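Side-chain contacts in arginase (Thermus thermophilus, PDB 2EF5), which probably hydrolyses L-arginine to L-ornithine and urea, using two manganese ions bound in each subunit: residues A[100-105]-A[211-216]; A[114-119]-A[136-141]; A[121-126]-A[179-184]; A[163-168]-A[201-206]. All coordinates share one frame; numbering follows the deposited sequence.

Interaction 1 of 4, residues A[100-105]-A[211-216]; sequences MGSVAG and PLHVSL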
loop_
_atom_site.group_PDB
_atom_site.type_symbol
_atom_site.label_atom_id
_atom_site.label_comp_id
_atom_site.label_asym_id
_atom_site.label_seq_id
_atom_site.Cartn_x
_atom_site.Cartn_y
_atom_site.Cartn_z
ATOM N N MET A 100 31.301 16.023 -16.932
ATOM C CA MET A 100 32.180 15.818 -15.788
ATOM C C MET A 100 33.084 17.039 -15.695
ATOM O O MET A 100 33.391 17.520 -14.607
ATOM C CB MET A 100 33.029 14.555 -15.971
ATOM C CG MET A 100 32.236 13.259 -15.996
ATOM S SD MET A 100 33.293 11.789 -16.111
ATOM C CE MET A 100 33.921 11.946 -17.762
ATOM N N GLY A 101 33.503 17.534 -16.852
ATOM C CA GLY A 101 34.361 18.704 -16.887
ATOM C C GLY A 101 33.598 20.017 -16.821
ATOM O O GLY A 101 34.052 20.966 -16.178
ATOM N N SER A 102 32.434 20.085 -17.468
ATOM C CA SER A 102 31.668 21.327 -17.465
ATOM C C SER A 102 31.129 21.689 -16.090
ATOM O O SER A 102 31.265 22.838 -15.657
ATOM C CB SER A 102 30.518 21.276 -18.483
ATOM O OG SER A 102 29.513 20.361 -18.097
ATOM N N VAL A 103 30.535 20.723 -15.393
ATOM C CA VAL A 103 29.985 20.988 -14.069
ATOM C C VAL A 103 31.086 21.327 -13.073
ATOM O O VAL A 103 30.989 22.320 -12.356
ATOM C CB VAL A 103 29.165 19.784 -13.541
ATOM C CG1 VAL A 103 28.645 20.078 -12.135
ATOM C CG2 VAL A 103 27.988 19.512 -14.477
ATOM N N ALA A 104 32.137 20.509 -13.044
ATOM C CA ALA A 104 33.259 20.731 -12.138
ATOM C C ALA A 104 33.908 22.083 -12.416
ATOM O O ALA A 104 34.285 22.803 -11.493
ATOM C CB ALA A 104 34.291 19.616 -12.296
ATOM N N GLY A 105 34.032 22.425 -13.692
ATOM C CA GLY A 105 34.642 23.688 -14.060
ATOM C C GLY A 105 33.756 24.882 -13.758
ATOM O O GLY A 105 34.220 25.863 -13.180
ATOM N N PRO A 211 23.240 28.210 -6.678
ATOM C CA PRO A 211 23.337 28.615 -8.082
ATOM C C PRO A 211 23.035 27.308 -8.813
ATOM O O PRO A 211 23.345 26.226 -8.306
ATOM C CB PRO A 211 24.793 29.047 -8.222
ATOM C CG PRO A 211 25.502 28.234 -7.167
ATOM C CD PRO A 211 24.547 28.315 -6.005
ATOM N N LEU A 212 22.439 27.387 -9.993
ATOM C CA LEU A 212 22.073 26.167 -10.693
ATOM C C LEU A 212 22.752 25.918 -12.024
ATOM O O LEU A 212 22.901 26.831 -12.841
ATOM C CB LEU A 212 20.564 26.157 -10.904
ATOM C CG LEU A 212 19.708 26.318 -9.648
ATOM C CD1 LEU A 212 18.248 26.467 -10.060
ATOM C CD2 LEU A 212 19.894 25.114 -8.729
ATOM N N HIS A 213 23.171 24.669 -12.226
ATOM C CA HIS A 213 23.779 24.248 -13.482
ATOM C C HIS A 213 22.752 23.341 -14.149
ATOM O O HIS A 213 22.291 22.364 -13.558
ATOM C CB HIS A 213 25.067 23.451 -13.253
ATOM C CG HIS A 213 25.655 22.895 -14.512
ATOM N ND1 HIS A 213 25.200 21.732 -15.094
ATOM C CD2 HIS A 213 26.609 23.381 -15.341
ATOM C CE1 HIS A 213 25.846 21.526 -16.227
ATOM N NE2 HIS A 213 26.706 22.515 -16.402
ATOM N N VAL A 214 22.381 23.668 -15.375
ATOM C CA VAL A 214 21.403 22.856 -16.086
ATOM C C VAL A 214 22.093 22.050 -17.180
ATOM O O VAL A 214 22.770 22.608 -18.031
ATOM C CB VAL A 214 20.310 23.740 -16.724
ATOM C CG1 VAL A 214 19.367 22.875 -17.565
ATOM C CG2 VAL A 214 19.538 24.479 -15.636
ATOM N N SER A 215 21.930 20.736 -17.148
ATOM C CA SER A 215 22.540 19.889 -18.157
ATOM C C SER A 215 21.396 19.308 -18.975
ATOM O O SER A 215 20.646 18.459 -18.500
ATOM C CB SER A 215 23.364 18.777 -17.494
ATOM O OG SER A 215 24.233 18.183 -18.436
ATOM N N LEU A 216 21.271 19.769 -20.213
ATOM C CA LEU A 216 20.187 19.332 -21.080
ATOM C C LEU A 216 20.592 18.340 -22.167
ATOM O O LEU A 216 21.329 18.676 -23.095
ATOM C CB LEU A 216 19.521 20.570 -21.708
ATOM C CG LEU A 216 18.367 20.396 -22.702
ATOM C CD1 LEU A 216 17.200 19.659 -22.043
ATOM C CD2 LEU A 216 17.921 21.782 -23.185
#
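Val103 and His213 join helix 99-107 to strand 212-217 by a CH-pi contact. The methyl Val103 CG2 sits over one face of the His213 ring, 3.7 Å from its centroid and 22° off the ring normal, displaced toward the rim. Val103 CG1 is anti to the backbone N (chi1 178°), which leaves CG2 beside that N and over the imidazole. With an alanine in place of His213, Val103 CG2 would probably lose the flat surface it packs against, and a gap would open between helix and strand.

The polar side of the contact is looser. Ser102 directs its CB toward the strand, and its OG lies obliquely to the ring; the hydrogen bond of this hydroxyl goes to Asp259 on the neighbouring strand 255-261. Two residues further along the strand, Ser215 OG is hydrogen-bonded to Asp259, Ser99 and the manganese ligand His96, so polar side chains follow the apolar contact toward the metals.

A helix packed on a central strand of a parallel sheet, close to the manganese site, belongs to the three-layer alpha/beta/alpha arginase fold.

Interaction 2 of 4, residues A[114-119]-A[136-141]; sequences VVWVDA and GMPLAV. With MN (manganese (II) ion), chain H; MN (manganese (II) ion), chain G.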
loop_
_atom_site.group_PDB
_atom_site.type_symbol
_atom_site.label_atom_id
_atom_site.label_comp_id
_atom_site.label_asym_id
_atom_site.label_seq_id
_atom_site.Cartn_x
_atom_site.Cartn_y
_atom_site.Cartn_z
ATOM N N VAL A 114 22.466 20.793 -9.379
ATOM C CA VAL A 114 22.519 20.279 -10.743
ATOM C C VAL A 114 21.161 19.762 -11.196
ATOM O O VAL A 114 20.593 18.867 -10.579
ATOM C CB VAL A 114 23.545 19.127 -10.868
ATOM C CG1 VAL A 114 23.512 18.533 -12.293
ATOM C CG2 VAL A 114 24.940 19.637 -10.534
ATOM N N VAL A 115 20.643 20.336 -12.273
ATOM C CA VAL A 115 19.363 19.912 -12.824
ATOM C C VAL A 115 19.713 19.128 -14.090
ATOM O O VAL A 115 20.113 19.710 -15.098
ATOM C CB VAL A 115 18.475 21.136 -13.176
ATOM C CG1 VAL A 115 17.112 20.662 -13.683
ATOM C CG2 VAL A 115 18.294 22.029 -11.941
ATOM N N TRP A 116 19.582 17.804 -14.019
ATOM C CA TRP A 116 19.916 16.909 -15.129
ATOM C C TRP A 116 18.629 16.552 -15.866
ATOM O O TRP A 116 17.809 15.777 -15.371
ATOM C CB TRP A 116 20.604 15.665 -14.553
ATOM C CG TRP A 116 21.481 14.884 -15.488
ATOM C CD1 TRP A 116 21.109 13.826 -16.276
ATOM C CD2 TRP A 116 22.905 15.047 -15.682
ATOM N NE1 TRP A 116 22.211 13.308 -16.930
ATOM C CE2 TRP A 116 23.306 14.024 -16.583
ATOM C CE3 TRP A 116 23.851 15.931 -15.157
ATOM C CZ2 TRP A 116 24.658 13.898 -16.993
ATOM C CZ3 TRP A 116 25.190 15.797 -15.577
ATOM C CH2 TRP A 116 25.575 14.778 -16.476
ATOM N N VAL A 117 18.450 17.146 -17.042
ATOM C CA VAL A 117 17.245 16.949 -17.849
ATOM C C VAL A 117 17.649 15.959 -18.923
ATOM O O VAL A 117 18.289 16.307 -19.920
ATOM C CB VAL A 117 16.786 18.305 -18.432
ATOM C CG1 VAL A 117 15.366 18.207 -18.949
ATOM C CG2 VAL A 117 16.896 19.372 -17.351
ATOM N N ASP A 118 17.227 14.716 -18.716
ATOM C CA ASP A 118 17.665 13.625 -19.559
ATOM C C ASP A 118 16.681 12.465 -19.522
ATOM O O ASP A 118 15.969 12.280 -18.535
ATOM C CB ASP A 118 18.979 13.159 -18.949
ATOM C CG ASP A 118 19.863 12.440 -19.908
ATOM O OD1 ASP A 118 19.395 11.533 -20.629
ATOM O OD2 ASP A 118 21.059 12.796 -19.898
ATOM N N ALA A 119 16.663 11.661 -20.584
ATOM C CA ALA A 119 15.791 10.490 -20.618
ATOM C C ALA A 119 16.487 9.411 -19.784
ATOM O O ALA A 119 15.857 8.436 -19.363
ATOM C CB ALA A 119 15.604 9.999 -22.042
ATOM N N GLY A 136 27.656 7.157 -19.869
ATOM C CA GLY A 136 26.522 6.650 -19.121
ATOM C C GLY A 136 26.845 6.694 -17.636
ATOM O O GLY A 136 26.133 6.116 -16.819
ATOM N N MET A 137 27.925 7.392 -17.282
ATOM C CA MET A 137 28.356 7.501 -15.886
ATOM C C MET A 137 28.717 8.914 -15.386
ATOM O O MET A 137 29.036 9.076 -14.210
ATOM C CB MET A 137 29.593 6.618 -15.645
ATOM C CG MET A 137 29.730 5.404 -16.546
ATOM S SD MET A 137 31.319 4.554 -16.297
ATOM C CE MET A 137 30.832 2.853 -16.576
ATOM N N PRO A 138 28.641 9.948 -16.246
ATOM C CA PRO A 138 29.009 11.288 -15.768
ATOM C C PRO A 138 28.365 11.836 -14.500
ATOM O O PRO A 138 29.049 12.450 -13.683
ATOM C CB PRO A 138 28.743 12.174 -16.986
ATOM C CG PRO A 138 27.589 11.502 -17.635
ATOM C CD PRO A 138 27.990 10.041 -17.568
ATOM N N LEU A 139 27.059 11.644 -14.337
ATOM C CA LEU A 139 26.394 12.166 -13.150
ATOM C C LEU A 139 26.866 11.429 -11.906
ATOM O O LEU A 139 26.985 12.021 -10.842
ATOM C CB LEU A 139 24.869 12.063 -13.281
ATOM C CG LEU A 139 24.057 12.745 -12.164
ATOM C CD1 LEU A 139 24.525 14.182 -11.977
ATOM C CD2 LEU A 139 22.578 12.721 -12.516
ATOM N N ALA A 140 27.126 10.134 -12.040
ATOM C CA ALA A 140 27.613 9.349 -10.909
ATOM C C ALA A 140 28.974 9.922 -10.530
ATOM O O ALA A 140 29.203 10.290 -9.382
ATOM C CB ALA A 140 27.744 7.887 -11.298
ATOM N N VAL A 141 29.867 10.015 -11.511
ATOM C CA VAL A 141 31.204 10.556 -11.290
ATOM C C VAL A 141 31.128 11.912 -10.588
ATOM O O VAL A 141 31.783 12.132 -9.568
ATOM C CB VAL A 141 31.959 10.733 -12.630
ATOM C CG1 VAL A 141 33.268 11.475 -12.402
ATOM C CG2 VAL A 141 32.227 9.378 -13.253
HETATM MN MN MN H . 22.741 11.932 -20.801
HETATM MN MN MN G . 20.562 10.622 -22.284
#
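Trp116, a second-shell residue of the dinuclear manganese site, packs against Leu139 where strand 113-117 meets the start of helix 138-142. Leu139 lies along one face of the indole: its CB is 4.0 Å above the ring plane of Trp116, and the methyl Leu139 CD2 sits 4.0 Å from the centroid of the five-membered ring, 17° off the normal, a CH-pi contact. The second methyl, Leu139 CD1, reaches the benzo part at Trp116 CE3, 3.7 Å away. Pro138 approaches obliquely, its side chain roughly perpendicular to the tryptophan, with CG 3.8 Å from Trp116 CZ2. Trp116 CG stands anti to the backbone N (chi1 -157°), which carries the indole out from the strand to the helix.

Val114 CG1 lies at the edge of the indole, in its plane, and also meets Leu139 CD1 at longer range.

The indole has further partners, both of them manganese ligands: Trp116 NE1 hydrogen-bonds to Asp122 OD2, and the ring stacks with His96. Beyond the strand end, Asp118 bridges the metals: OD2 is 2.1 Å from the manganese of chain H and OD1 2.2 Å from that of chain G. A bridging aspartate just past the C-terminal end of a central parallel strand is characteristic of the arginase metal centre.

Interaction 3 of 4, residues A[121-126]-A[179-184]; sequences ADFNTP and KEAGVR. With MN (manganese (II) ion), chain H.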
loop_
_atom_site.group_PDB
_atom_site.type_symbol
_atom_site.label_atom_id
_atom_site.label_comp_id
_atom_site.label_asym_id
_atom_site.label_seq_id
_atom_site.Cartn_x
_atom_site.Cartn_y
_atom_site.Cartn_z
ATOM N N ALA A 121 19.611 8.555 -16.568
ATOM C CA ALA A 121 20.164 9.094 -15.329
ATOM C C ALA A 121 21.680 9.247 -15.367
ATOM O O ALA A 121 22.244 9.989 -14.563
ATOM C CB ALA A 121 19.767 8.206 -14.159
ATOM N N ASP A 122 22.330 8.553 -16.296
ATOM C CA ASP A 122 23.786 8.603 -16.425
ATOM C C ASP A 122 24.426 8.433 -15.053
ATOM O O ASP A 122 25.414 9.102 -14.731
ATOM C CB ASP A 122 24.237 9.940 -17.023
ATOM C CG ASP A 122 23.715 10.158 -18.428
ATOM O OD1 ASP A 122 23.686 9.187 -19.212
ATOM O OD2 ASP A 122 23.348 11.303 -18.750
ATOM N N PHE A 123 23.859 7.532 -14.257
ATOM C CA PHE A 123 24.340 7.287 -12.907
ATOM C C PHE A 123 24.998 5.913 -12.733
ATOM O O PHE A 123 24.987 5.347 -11.635
ATOM C CB PHE A 123 23.180 7.430 -11.923
ATOM C CG PHE A 123 23.574 8.036 -10.603
ATOM C CD1 PHE A 123 23.854 9.391 -10.503
ATOM C CD2 PHE A 123 23.662 7.251 -9.461
ATOM C CE1 PHE A 123 24.216 9.960 -9.283
ATOM C CE2 PHE A 123 24.024 7.800 -8.239
ATOM C CZ PHE A 123 24.302 9.159 -8.144
ATOM N N ASN A 124 25.565 5.380 -13.808
ATOM C CA ASN A 124 26.234 4.079 -13.751
ATOM C C ASN A 124 27.672 4.204 -13.249
ATOM O O ASN A 124 28.268 5.284 -13.271
ATOM C CB ASN A 124 26.260 3.427 -15.141
ATOM C CG ASN A 124 25.001 2.642 -15.449
ATOM O OD1 ASN A 124 24.421 2.777 -16.527
ATOM N ND2 ASN A 124 24.582 1.803 -14.510
ATOM N N THR A 125 28.214 3.086 -12.784
ATOM C CA THR A 125 29.595 3.016 -12.328
ATOM C C THR A 125 30.191 1.890 -13.155
ATOM O O THR A 125 29.461 1.182 -13.849
ATOM C CB THR A 125 29.698 2.652 -10.834
ATOM O OG1 THR A 125 28.981 1.436 -10.582
ATOM C CG2 THR A 125 29.135 3.767 -9.979
ATOM N N PRO A 126 31.520 1.714 -13.115
ATOM C CA PRO A 126 32.093 0.627 -13.912
ATOM C C PRO A 126 31.442 -0.705 -13.561
ATOM O O PRO A 126 31.299 -1.585 -14.408
ATOM C CB PRO A 126 33.569 0.680 -13.540
ATOM C CG PRO A 126 33.793 2.154 -13.353
ATOM C CD PRO A 126 32.580 2.551 -12.525
ATOM N N LYS A 179 18.978 5.396 -5.417
ATOM C CA LYS A 179 18.292 5.322 -4.130
ATOM C C LYS A 179 19.281 5.414 -2.971
ATOM O O LYS A 179 19.047 6.139 -2.004
ATOM C CB LYS A 179 17.471 4.036 -4.033
ATOM C CG LYS A 179 16.217 4.079 -4.887
ATOM C CD LYS A 179 15.192 3.053 -4.437
ATOM C CE LYS A 179 13.825 3.368 -5.032
ATOM N NZ LYS A 179 13.345 4.723 -4.619
ATOM N N GLU A 180 20.386 4.684 -3.078
ATOM C CA GLU A 180 21.415 4.707 -2.045
ATOM C C GLU A 180 21.918 6.129 -1.833
ATOM O O GLU A 180 22.051 6.589 -0.697
ATOM C CB GLU A 180 22.598 3.824 -2.450
ATOM C CG GLU A 180 22.506 2.368 -2.018
ATOM C CD GLU A 180 23.676 1.531 -2.528
ATOM O OE1 GLU A 180 24.824 2.025 -2.485
ATOM O OE2 GLU A 180 23.447 0.383 -2.961
ATOM N N ALA A 181 22.197 6.818 -2.936
ATOM C CA ALA A 181 22.715 8.181 -2.887
ATOM C C ALA A 181 21.672 9.224 -2.487
ATOM O O ALA A 181 22.025 10.335 -2.104
ATOM C CB ALA A 181 23.326 8.548 -4.237
ATOM N N GLY A 182 20.394 8.873 -2.582
ATOM C CA GLY A 182 19.352 9.816 -2.211
ATOM C C GLY A 182 19.116 10.926 -3.226
ATOM O O GLY A 182 18.779 12.055 -2.861
ATOM N N VAL A 183 19.297 10.612 -4.504
ATOM C CA VAL A 183 19.089 11.590 -5.562
ATOM C C VAL A 183 17.593 11.753 -5.842
ATOM O O VAL A 183 16.867 10.766 -5.959
ATOM C CB VAL A 183 19.806 11.154 -6.866
ATOM C CG1 VAL A 183 19.437 12.096 -8.010
ATOM C CG2 VAL A 183 21.317 11.149 -6.649
ATOM N N ARG A 184 17.136 12.999 -5.928
ATOM C CA ARG A 184 15.729 13.273 -6.218
ATOM C C ARG A 184 15.521 13.002 -7.708
ATOM O O ARG A 184 16.163 13.630 -8.556
ATOM C CB ARG A 184 15.396 14.732 -5.898
ATOM C CG ARG A 184 13.988 15.171 -6.309
ATOM C CD ARG A 184 12.912 14.418 -5.546
ATOM N NE ARG A 184 12.974 14.682 -4.113
ATOM C CZ ARG A 184 12.560 15.804 -3.533
ATOM N NH1 ARG A 184 12.042 16.785 -4.264
ATOM N NH2 ARG A 184 12.672 15.948 -2.217
HETATM MN MN MN H . 22.741 11.932 -20.801
#
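Phe123 meets Ala181 and Val183 through purely apolar contacts, linking the metal-binding loop to the end of helix 172-181. The far end of the ring does the touching: Phe123 CZ is 3.9 Å from Val183 CG2 and 4.1 Å from Ala181 CB. Both methyls come at the ring obliquely, Val183 CG2 leaning toward Phe123 CE1 and Ala181 CB toward Phe123 CE2, and both lie on the same side of the ring plane, against its far end. Val183 CG1 is anti to the backbone N (chi1 173°), which turns CG2, beside that N, to the phenylalanine. A serine in place of Phe123 would probably take from both methyls the aromatic surface they rest on and open a gap between loop and helix end.

Backbone bonds shape the partner segment. Gly182, with positive phi, is the C-prime residue of a Schellman motif: Val183 N bonds to Leu178 O, and Gly182 N makes a weak bond to Lys179 O. The turn brings Ala181 and Val183 out beside one another. On the loop side, Phe123 N is hydrogen-bonded to Glu174 of the same helix.

Metal binding comes from the preceding residue: Asp122 OD2 coordinates the manganese of chain H at 2.2 Å, together with His96, Asp118 and Asp217. This is the loop after strand 113-117, which carries manganese ligands in the arginase fold and is packed here on the Schellman end of helix 172-181.

Interaction 4 of 4, residues A[163-168]-A[201-206]; sequences VLVGVR and EEVLKH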
loop_
_atom_site.group_PDB
_atom_site.type_symbol
_atom_site.label_atom_id
_atom_site.label_comp_id
_atom_site.label_asym_id
_atom_site.label_seq_id
_atom_site.Cartn_x
_atom_site.Cartn_y
_atom_site.Cartn_z
ATOM N N VAL A 163 19.049 16.871 -9.120
ATOM C CA VAL A 163 17.664 16.538 -9.437
ATOM C C VAL A 163 17.619 16.104 -10.894
ATOM O O VAL A 163 18.135 16.798 -11.765
ATOM C CB VAL A 163 16.699 17.747 -9.247
ATOM C CG1 VAL A 163 15.279 17.326 -9.581
ATOM C CG2 VAL A 163 16.751 18.261 -7.806
ATOM N N LEU A 164 17.028 14.938 -11.138
ATOM C CA LEU A 164 16.887 14.392 -12.480
ATOM C C LEU A 164 15.451 14.655 -12.919
ATOM O O LEU A 164 14.520 14.447 -12.141
ATOM C CB LEU A 164 17.149 12.884 -12.473
ATOM C CG LEU A 164 18.601 12.404 -12.468
ATOM C CD1 LEU A 164 18.686 10.930 -12.066
ATOM C CD2 LEU A 164 19.178 12.605 -13.866
ATOM N N VAL A 165 15.274 15.100 -14.160
ATOM C CA VAL A 165 13.942 15.388 -14.680
ATOM C C VAL A 165 13.759 14.794 -16.068
ATOM O O VAL A 165 14.588 15.009 -16.954
ATOM C CB VAL A 165 13.690 16.924 -14.774
ATOM C CG1 VAL A 165 12.263 17.197 -15.261
ATOM C CG2 VAL A 165 13.935 17.589 -13.421
ATOM N N GLY A 166 12.672 14.047 -16.245
ATOM C CA GLY A 166 12.363 13.452 -17.534
ATOM C C GLY A 166 12.851 12.034 -17.757
ATOM O O GLY A 166 12.692 11.497 -18.848
ATOM N N VAL A 167 13.431 11.419 -16.729
ATOM C CA VAL A 167 13.962 10.068 -16.861
ATOM C C VAL A 167 12.907 9.028 -17.224
ATOM O O VAL A 167 11.811 9.020 -16.663
ATOM C CB VAL A 167 14.685 9.636 -15.561
ATOM C CG1 VAL A 167 15.111 8.193 -15.652
ATOM C CG2 VAL A 167 15.896 10.523 -15.335
ATOM N N ARG A 168 13.242 8.148 -18.163
ATOM C CA ARG A 168 12.309 7.109 -18.574
ATOM C C ARG A 168 13.012 5.794 -18.899
ATOM O O ARG A 168 12.395 4.867 -19.417
ATOM C CB ARG A 168 11.496 7.587 -19.782
ATOM C CG ARG A 168 12.242 7.571 -21.100
ATOM C CD ARG A 168 11.563 8.454 -22.140
ATOM N NE ARG A 168 11.716 9.842 -21.747
ATOM C CZ ARG A 168 12.112 10.820 -22.551
ATOM N NH1 ARG A 168 12.393 10.585 -23.827
ATOM N NH2 ARG A 168 12.252 12.037 -22.056
ATOM N N GLU A 201 8.794 23.814 -9.759
ATOM C CA GLU A 201 8.717 24.502 -8.472
ATOM C C GLU A 201 9.437 23.667 -7.418
ATOM O O GLU A 201 10.203 24.190 -6.612
ATOM C CB GLU A 201 7.253 24.698 -8.055
ATOM C CG GLU A 201 6.390 25.420 -9.086
ATOM C CD GLU A 201 6.586 26.927 -9.093
ATOM O OE1 GLU A 201 7.747 27.392 -9.032
ATOM O OE2 GLU A 201 5.569 27.652 -9.175
ATOM N N GLU A 202 9.186 22.364 -7.429
ATOM C CA GLU A 202 9.819 21.460 -6.476
ATOM C C GLU A 202 11.332 21.376 -6.666
ATOM O O GLU A 202 12.082 21.231 -5.700
ATOM C CB GLU A 202 9.187 20.070 -6.576
ATOM C CG GLU A 202 7.837 19.980 -5.878
ATOM C CD GLU A 202 7.229 18.595 -5.948
ATOM O OE1 GLU A 202 7.990 17.615 -6.098
ATOM O OE2 GLU A 202 5.989 18.480 -5.835
ATOM N N VAL A 203 11.781 21.460 -7.912
ATOM C CA VAL A 203 13.208 21.422 -8.199
ATOM C C VAL A 203 13.872 22.637 -7.545
ATOM O O VAL A 203 14.879 22.510 -6.843
ATOM C CB VAL A 203 13.478 21.457 -9.738
ATOM C CG1 VAL A 203 14.931 21.780 -10.020
ATOM C CG2 VAL A 203 13.119 20.119 -10.358
ATOM N N LEU A 204 13.307 23.818 -7.777
ATOM C CA LEU A 204 13.862 25.043 -7.216
ATOM C C LEU A 204 13.870 25.038 -5.687
ATOM O O LEU A 204 14.786 25.589 -5.066
ATOM C CB LEU A 204 13.073 26.252 -7.721
ATOM C CG LEU A 204 13.223 26.569 -9.210
ATOM C CD1 LEU A 204 12.291 27.708 -9.583
ATOM C CD2 LEU A 204 14.668 26.930 -9.513
ATOM N N LYS A 205 12.849 24.426 -5.093
ATOM C CA LYS A 205 12.733 24.352 -3.639
ATOM C C LYS A 205 13.794 23.406 -3.097
ATOM O O LYS A 205 14.515 23.728 -2.145
ATOM C CB LYS A 205 11.343 23.839 -3.243
ATOM C CG LYS A 205 11.054 23.856 -1.744
ATOM C CD LYS A 205 10.827 25.273 -1.226
ATOM C CE LYS A 205 10.302 25.275 0.209
ATOM N NZ LYS A 205 9.887 26.644 0.655
ATOM N N HIS A 206 13.883 22.234 -3.718
ATOM C CA HIS A 206 14.846 21.217 -3.319
ATOM C C HIS A 206 16.276 21.746 -3.391
ATOM O O HIS A 206 17.137 21.323 -2.620
ATOM C CB HIS A 206 14.715 19.995 -4.221
ATOM C CG HIS A 206 15.514 18.815 -3.765
ATOM N ND1 HIS A 206 15.198 18.092 -2.637
ATOM C CD2 HIS A 206 16.631 18.242 -4.279
ATOM C CE1 HIS A 206 16.086 17.125 -2.471
ATOM N NE2 HIS A 206 16.964 17.197 -3.456
#
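Val163 and Val203 pack a strand of the arginase alpha/beta fold against an outer helix. Strand 162-167 lies in the parallel sheet, and helix 196-206 runs back across it on the connection from edge strand 184-187 to strand 212-217. The short segments 163-165 and 201-206 are nearly antiparallel (167°), with axes 10.0 Å apart, as expected of a helix between parallel strands.

Val163 sends its CB toward the helix and forks there. CG1, anti to the backbone N (chi1 -179°), touches Val203 CG2 at 3.6 Å. CG2, the other prong, meets His206 CD2, one turn on, at 3.5 Å, approaching the imidazole obliquely. The fork thus straddles two residues three apart on one side of the helix.

Two residues up the strand, Val165 CG2 reaches the same methyl, Val203 CG2, at 4.1 Å. Between Val163 and Val165, Leu164 turns away to the other face of the sheet, where it packs on Trp116. On its outer side the helix meets a third subunit of the assembly: Lys205 NZ forms a salt bridge with Asp158 of that subunit.

Past Val165 the chain turns a corner at Gly166, whose positive phi (94°) would press a side chain against the preceding carbonyl. The carbonyl of this corner receives Arg168: NH2 hydrogen-bonds to Gly166 O over 3.3 Å, on a lone pair in the carbonyl plane.

Overall arrangement
From the N terminus, interaction 1 opens first, on helix 99-107, and closes last, at strand 212-217; its long loop encloses the other three. Interaction 2 opens on strand 113-117 and closes a short loop at helix 138-142. Interaction 3 starts within that loop and ends at 179-184, so it crosses interaction 2; interaction 4 starts before interaction 3 has closed and crosses it in turn. Interactions 2 and 4 follow in series. Strands 212-217, 113-117 and 162-167 are neighbours in the sheet and join interactions 1, 2 and 4 side by side, while interactions 2 and 3 share one manganese ion and the loop after strand 113-117.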